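PDB 1ZVT: topoisomerase IV subunit A from Escherichia coli, which forms part of the type II topoisomerase that decatenates DNA, its C-terminal beta-pinwheel domain probably binding DNA and helping to set substrate preference. Local coordinates for residues A[151-165]-A[221-235]. Numbering follows the deposited sequence.
Sequences TQAGRMLMFPVSDLP and VTGERGRRGTLMRGL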
loop_
_atom_site.group_PDB
_atom_site.type_symbol
_atom_site.label_atom_id
_atom_site.label_comp_id
_atom_site.label_asym_id
_atom_site.label_seq_id
_atom_site.Cartn_x
_atom_site.Cartn_y
_atom_site.Cartn_z
ATOM N N THR A 151 -15.412 -0.799 3.357
ATOM C CA THR A 151 -15.202 -0.693 4.806
ATOM C C THR A 151 -15.354 -2.025 5.552
ATOM O O THR A 151 -15.936 -2.990 5.024
ATOM C CB THR A 151 -16.178 0.315 5.463
ATOM O OG1 THR A 151 -17.507 -0.216 5.469
ATOM C CG2 THR A 151 -16.181 1.637 4.701
ATOM N N GLN A 152 -14.894 -2.033 6.805
ATOM C CA GLN A 152 -14.988 -3.200 7.677
ATOM C C GLN A 152 -16.460 -3.573 7.893
ATOM O O GLN A 152 -16.799 -4.751 8.046
ATOM C CB GLN A 152 -14.305 -2.840 8.994
ATOM C CG GLN A 152 -14.261 -3.867 10.072
ATOM C CD GLN A 152 -13.651 -3.303 11.346
ATOM O OE1 GLN A 152 -14.145 -3.564 12.452
ATOM N NE2 GLN A 152 -12.589 -2.496 11.197
ATOM N N ALA A 153 -17.331 -2.565 7.902
ATOM C CA ALA A 153 -18.772 -2.791 8.097
ATOM C C ALA A 153 -19.437 -3.348 6.844
ATOM O O ALA A 153 -20.541 -3.900 6.905
ATOM C CB ALA A 153 -19.473 -1.497 8.572
ATOM N N GLY A 154 -18.761 -3.217 5.708
ATOM C CA GLY A 154 -19.241 -3.744 4.435
ATOM C C GLY A 154 -19.835 -2.710 3.502
ATOM O O GLY A 154 -20.659 -3.048 2.655
ATOM N N ARG A 155 -19.442 -1.445 3.655
ATOM C CA ARG A 155 -19.914 -0.421 2.724
ATOM C C ARG A 155 -18.914 -0.229 1.602
ATOM O O ARG A 155 -17.713 -0.321 1.822
ATOM C CB ARG A 155 -20.172 0.917 3.424
ATOM C CG ARG A 155 -21.330 0.834 4.419
ATOM C CD ARG A 155 -21.684 2.162 5.034
ATOM N NE ARG A 155 -22.936 1.948 5.754
ATOM C CZ ARG A 155 -23.005 1.448 6.982
ATOM N NH1 ARG A 155 -21.897 1.157 7.658
ATOM N NH2 ARG A 155 -24.191 1.225 7.531
ATOM N N MET A 156 -19.425 0.040 0.402
ATOM C CA MET A 156 -18.591 0.228 -0.791
ATOM C C MET A 156 -18.841 1.599 -1.415
ATOM O O MET A 156 -19.985 2.066 -1.516
ATOM C CB MET A 156 -18.864 -0.866 -1.839
ATOM C CG MET A 156 -18.553 -2.262 -1.359
ATOM S SD MET A 156 -18.822 -3.475 -2.676
ATOM C CE MET A 156 -18.000 -2.740 -4.031
ATOM N N LEU A 157 -17.763 2.255 -1.819
ATOM C CA LEU A 157 -17.879 3.538 -2.525
ATOM C C LEU A 157 -16.871 3.570 -3.645
ATOM O O LEU A 157 -15.722 3.205 -3.431
ATOM C CB LEU A 157 -17.582 4.707 -1.573
ATOM C CG LEU A 157 -17.704 6.129 -2.157
ATOM C CD1 LEU A 157 -19.137 6.477 -2.512
ATOM C CD2 LEU A 157 -17.163 7.175 -1.195
ATOM N N MET A 158 -17.292 4.023 -4.822
ATOM C CA MET A 158 -16.372 4.148 -5.967
ATOM C C MET A 158 -16.467 5.567 -6.537
ATOM O O MET A 158 -17.567 6.092 -6.708
ATOM C CB MET A 158 -16.697 3.142 -7.079
ATOM C CG MET A 158 -15.649 3.120 -8.184
ATOM S SD MET A 158 -15.891 1.711 -9.284
ATOM C CE MET A 158 -17.250 2.230 -10.302
ATOM N N PHE A 159 -15.323 6.176 -6.849
ATOM C CA PHE A 159 -15.307 7.477 -7.536
ATOM C C PHE A 159 -13.965 7.624 -8.251
ATOM O O PHE A 159 -13.013 6.916 -7.910
ATOM C CB PHE A 159 -15.542 8.646 -6.552
ATOM C CG PHE A 159 -14.523 8.728 -5.439
ATOM C CD1 PHE A 159 -13.274 9.322 -5.650
ATOM C CD2 PHE A 159 -14.834 8.252 -4.167
ATOM C CE1 PHE A 159 -12.336 9.398 -4.608
ATOM C CE2 PHE A 159 -13.903 8.313 -3.130
ATOM C CZ PHE A 159 -12.655 8.900 -3.355
ATOM N N PRO A 160 -13.886 8.513 -9.254
ATOM C CA PRO A 160 -12.621 8.631 -10.000
ATOM C C PRO A 160 -11.480 9.048 -9.074
ATOM O O PRO A 160 -11.648 9.947 -8.257
ATOM C CB PRO A 160 -12.926 9.732 -11.018
ATOM C CG PRO A 160 -14.420 9.687 -11.183
ATOM C CD PRO A 160 -14.903 9.444 -9.778
ATOM N N VAL A 161 -10.323 8.389 -9.186
ATOM C CA VAL A 161 -9.220 8.703 -8.268
ATOM C C VAL A 161 -8.740 10.179 -8.392
ATOM O O VAL A 161 -8.208 10.730 -7.427
ATOM C CB VAL A 161 -8.053 7.668 -8.383
ATOM C CG1 VAL A 161 -7.307 7.860 -9.671
ATOM C CG2 VAL A 161 -7.104 7.745 -7.160
ATOM N N SER A 162 -8.954 10.796 -9.562
ATOM C CA SER A 162 -8.683 12.238 -9.765
ATOM C C SER A 162 -9.452 13.147 -8.809
ATOM O O SER A 162 -9.066 14.296 -8.617
ATOM C CB SER A 162 -8.978 12.651 -11.214
ATOM O OG SER A 162 -10.300 12.295 -11.585
ATOM N N ASP A 163 -10.548 12.653 -8.230
ATOM C CA ASP A 163 -11.332 13.408 -7.243
ATOM C C ASP A 163 -10.607 13.612 -5.909
ATOM O O ASP A 163 -10.947 14.524 -5.142
ATOM C CB ASP A 163 -12.678 12.724 -6.970
ATOM C CG ASP A 163 -13.723 13.011 -8.034
ATOM O OD1 ASP A 163 -13.395 13.704 -9.029
ATOM O OD2 ASP A 163 -14.873 12.536 -7.858
ATOM N N LEU A 164 -9.613 12.775 -5.631
ATOM C CA LEU A 164 -8.870 12.881 -4.396
ATOM C C LEU A 164 -7.689 13.853 -4.545
ATOM O O LEU A 164 -6.795 13.628 -5.385
ATOM C CB LEU A 164 -8.362 11.493 -3.987
ATOM C CG LEU A 164 -7.729 11.398 -2.598
ATOM C CD1 LEU A 164 -8.703 11.748 -1.488
ATOM C CD2 LEU A 164 -7.214 10.002 -2.408
ATOM N N PRO A 165 -7.681 14.947 -3.755
ATOM C CA PRO A 165 -6.626 15.951 -3.895
ATOM C C PRO A 165 -5.224 15.395 -3.710
ATOM O O PRO A 165 -4.997 14.483 -2.901
ATOM C CB PRO A 165 -6.956 16.971 -2.790
ATOM C CG PRO A 165 -8.439 16.866 -2.614
ATOM C CD PRO A 165 -8.678 15.357 -2.740
ATOM N N VAL A 221 -22.484 1.440 -6.850
ATOM C CA VAL A 221 -21.836 1.922 -5.625
ATOM C C VAL A 221 -21.003 3.172 -5.898
ATOM O O VAL A 221 -20.273 3.617 -5.029
ATOM C CB VAL A 221 -20.959 0.818 -4.889
ATOM C CG1 VAL A 221 -21.804 -0.426 -4.563
ATOM C CG2 VAL A 221 -19.721 0.458 -5.698
ATOM N N THR A 222 -21.113 3.724 -7.109
ATOM C CA THR A 222 -20.427 4.976 -7.424
ATOM C C THR A 222 -21.113 6.128 -6.677
ATOM O O THR A 222 -22.345 6.163 -6.564
ATOM C CB THR A 222 -20.345 5.186 -8.944
ATOM O OG1 THR A 222 -19.667 4.064 -9.525
ATOM C CG2 THR A 222 -19.573 6.440 -9.284
ATOM N N GLY A 223 -20.326 7.054 -6.139
ATOM C CA GLY A 223 -20.892 8.146 -5.370
ATOM C C GLY A 223 -19.854 9.223 -5.164
ATOM O O GLY A 223 -18.739 9.138 -5.686
ATOM N N GLU A 224 -20.216 10.237 -4.398
ATOM C CA GLU A 224 -19.302 11.341 -4.170
ATOM C C GLU A 224 -18.264 10.928 -3.135
ATOM O O GLU A 224 -18.596 10.288 -2.154
ATOM C CB GLU A 224 -20.091 12.553 -3.666
ATOM C CG GLU A 224 -19.300 13.841 -3.596
ATOM C CD GLU A 224 -19.200 14.573 -4.943
ATOM O OE1 GLU A 224 -20.162 14.503 -5.737
ATOM O OE2 GLU A 224 -18.165 15.243 -5.184
ATOM N N ARG A 225 -17.016 11.331 -3.357
ATOM C CA ARG A 225 -15.970 11.159 -2.358
ATOM C C ARG A 225 -16.427 11.684 -1.003
ATOM O O ARG A 225 -17.043 12.763 -0.915
ATOM C CB ARG A 225 -14.696 11.884 -2.799
ATOM C CG ARG A 225 -13.646 11.957 -1.703
ATOM C CD ARG A 225 -12.321 12.528 -2.206
ATOM N NE ARG A 225 -12.375 13.975 -2.459
ATOM C CZ ARG A 225 -12.263 14.907 -1.517
ATOM N NH1 ARG A 225 -12.139 14.565 -0.232
ATOM N NH2 ARG A 225 -12.286 16.188 -1.856
ATOM N N GLY A 226 -16.171 10.901 0.045
ATOM C CA GLY A 226 -16.484 11.314 1.407
ATOM C C GLY A 226 -17.855 10.906 1.911
ATOM O O GLY A 226 -18.182 11.137 3.083
ATOM N N ARG A 227 -18.671 10.326 1.024
ATOM C CA ARG A 227 -19.934 9.709 1.395
ATOM C C ARG A 227 -19.631 8.414 2.169
ATOM O O ARG A 227 -18.474 7.944 2.182
ATOM C CB ARG A 227 -20.780 9.407 0.143
ATOM C CG ARG A 227 -21.401 10.626 -0.530
ATOM C CD ARG A 227 -22.854 10.783 -0.140
ATOM N NE ARG A 227 -23.490 11.976 -0.697
ATOM C CZ ARG A 227 -24.507 12.601 -0.105
ATOM N NH1 ARG A 227 -24.980 12.141 1.048
ATOM N NH2 ARG A 227 -25.058 13.685 -0.652
ATOM N N ARG A 228 -20.641 7.834 2.817
ATOM C CA ARG A 228 -20.370 6.688 3.689
ATOM C C ARG A 228 -20.334 5.381 2.901
ATOM O O ARG A 228 -19.845 4.381 3.407
ATOM C CB ARG A 228 -21.339 6.591 4.886
ATOM C CG ARG A 228 -22.725 6.249 4.528
ATOM C CD ARG A 228 -23.524 5.855 5.784
ATOM N NE ARG A 228 -24.909 5.624 5.439
ATOM C CZ ARG A 228 -25.757 4.913 6.175
ATOM N NH1 ARG A 228 -25.350 4.324 7.291
ATOM N NH2 ARG A 228 -27.002 4.762 5.765
ATOM N N GLY A 229 -20.842 5.404 1.669
ATOM C CA GLY A 229 -20.865 4.200 0.822
ATOM C C GLY A 229 -22.101 3.332 1.035
ATOM O O GLY A 229 -22.895 3.583 1.953
ATOM N N THR A 230 -22.237 2.301 0.198
ATOM C CA THR A 230 -23.436 1.473 0.119
ATOM C C THR A 230 -23.222 0.164 0.867
ATOM O O THR A 230 -22.290 -0.568 0.576
ATOM C CB THR A 230 -23.789 1.194 -1.359
ATOM O OG1 THR A 230 -24.062 2.443 -1.995
ATOM C CG2 THR A 230 -25.031 0.312 -1.469
ATOM N N LEU A 231 -24.090 -0.122 1.837
ATOM C CA LEU A 231 -23.947 -1.342 2.622
ATOM C C LEU A 231 -24.333 -2.606 1.836
ATOM O O LEU A 231 -25.408 -2.674 1.235
ATOM C CB LEU A 231 -24.761 -1.225 3.912
ATOM C CG LEU A 231 -24.789 -2.445 4.841
ATOM C CD1 LEU A 231 -23.439 -2.656 5.499
ATOM C CD2 LEU A 231 -25.861 -2.243 5.896
ATOM N N MET A 232 -23.441 -3.591 1.839
ATOM C CA MET A 232 -23.728 -4.901 1.253
ATOM C C MET A 232 -23.838 -5.898 2.405
ATOM O O MET A 232 -22.846 -6.139 3.115
ATOM C CB MET A 232 -22.620 -5.307 0.268
ATOM C CG MET A 232 -22.226 -4.196 -0.706
ATOM S SD MET A 232 -22.599 -4.463 -2.445
ATOM C CE MET A 232 -24.111 -5.442 -2.407
ATOM N N ARG A 233 -25.034 -6.469 2.607
ATOM C CA ARG A 233 -25.231 -7.419 3.705
ATOM C C ARG A 233 -24.260 -8.581 3.605
ATOM O O ARG A 233 -24.115 -9.186 2.548
ATOM C CB ARG A 233 -26.655 -7.991 3.754
ATOM C CG ARG A 233 -27.042 -8.399 5.186
ATOM C CD ARG A 233 -27.966 -9.611 5.276
ATOM N NE ARG A 233 -29.285 -9.348 4.716
ATOM C CZ ARG A 233 -30.281 -10.235 4.666
ATOM N NH1 ARG A 233 -30.130 -11.465 5.155
ATOM N NH2 ARG A 233 -31.440 -9.884 4.128
ATOM N N GLY A 234 -23.608 -8.892 4.719
ATOM C CA GLY A 234 -22.704 -10.026 4.782
ATOM C C GLY A 234 -21.318 -9.775 4.227
ATOM O O GLY A 234 -20.479 -10.674 4.251
ATOM N N LEU A 235 -21.044 -8.560 3.749
ATOM C CA LEU A 235 -19.702 -8.260 3.208
ATOM C C LEU A 235 -18.722 -7.813 4.307
ATOM O O LEU A 235 -18.251 -6.672 4.315
ATOM C CB LEU A 235 -19.778 -7.224 2.071
ATOM C CG LEU A 235 -18.570 -7.127 1.130
ATOM C CD1 LEU A 235 -18.464 -8.345 0.240
ATOM C CD2 LEU A 235 -18.693 -5.862 0.290
HETATM O O HOH W 1 -15.637 -5.808 4.692
HETATM O O HOH W 2 -22.015 -5.925 5.829
HETATM O O HOH W 3 -24.813 2.307 3.718
HETATM O O HOH W 4 -22.055 4.074 -2.658
HETATM O O HOH W 5 -16.240 12.762 -5.720
HETATM O O HOH W 6 -12.591 16.901 -4.743
#
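Met156 and Thr230 form a hydrogen-bonded antiparallel pair, Thr230 N reaching Met156 O at 2.8 Å and Met156 N answering to Thr230 O. This pair joins strand 155-160 to the short outermost strand 230-231 of a four-stranded blade in the ParC beta-pinwheel. Met232 N extends the ladder to Gly154 O. Farther along strand 155-160, the chain of 221-223 takes over as its neighbour: Met158 N donates to Val221 O, and Gly223 N returns a bond to Met158 O. Between these two pairings the chain 224-228 loops out of the ladder and returns at Gly229, and Leu157 reaches under the loop, its CD2 lying 3.6 Å from Glu224 O. Where the two edge partners meet, a water donates to both Met156 O and Val221 O and also bonds Thr230 OG1.

On the Arg155 side, its extended side chain runs past Leu231 and brings NH2 to 3.3 Å from Arg228 NH1, the guanidinium planes 18° apart. This approach of like charges is probably eased by a water that accepts from Arg155 NE in the guanidinium plane and lies over the Arg228 guanidinium. On the opposite face, the Met156 side chain, bent at its last torsion (chi3 48°), packs SD against Leu235 CD2 and Met232 SD, while CE meets Val221 CG2.

At the far end, Phe159 holds its CG between backbone N and carbonyl carbon (chi1 59°), turning a ring face to Arg225, whose CB sits 3.6 Å from the ring centroid in a CH-pi contact. Replacing Phe159 by alanine removes this face and would probably leave a gap beside Arg225 CB and CG. The Arg225 guanidinium is anchored by NH1 to Lys174 O and weakly by NE to Asp163 O, with Pro165 CD over one face, 3.8 Å from NH2.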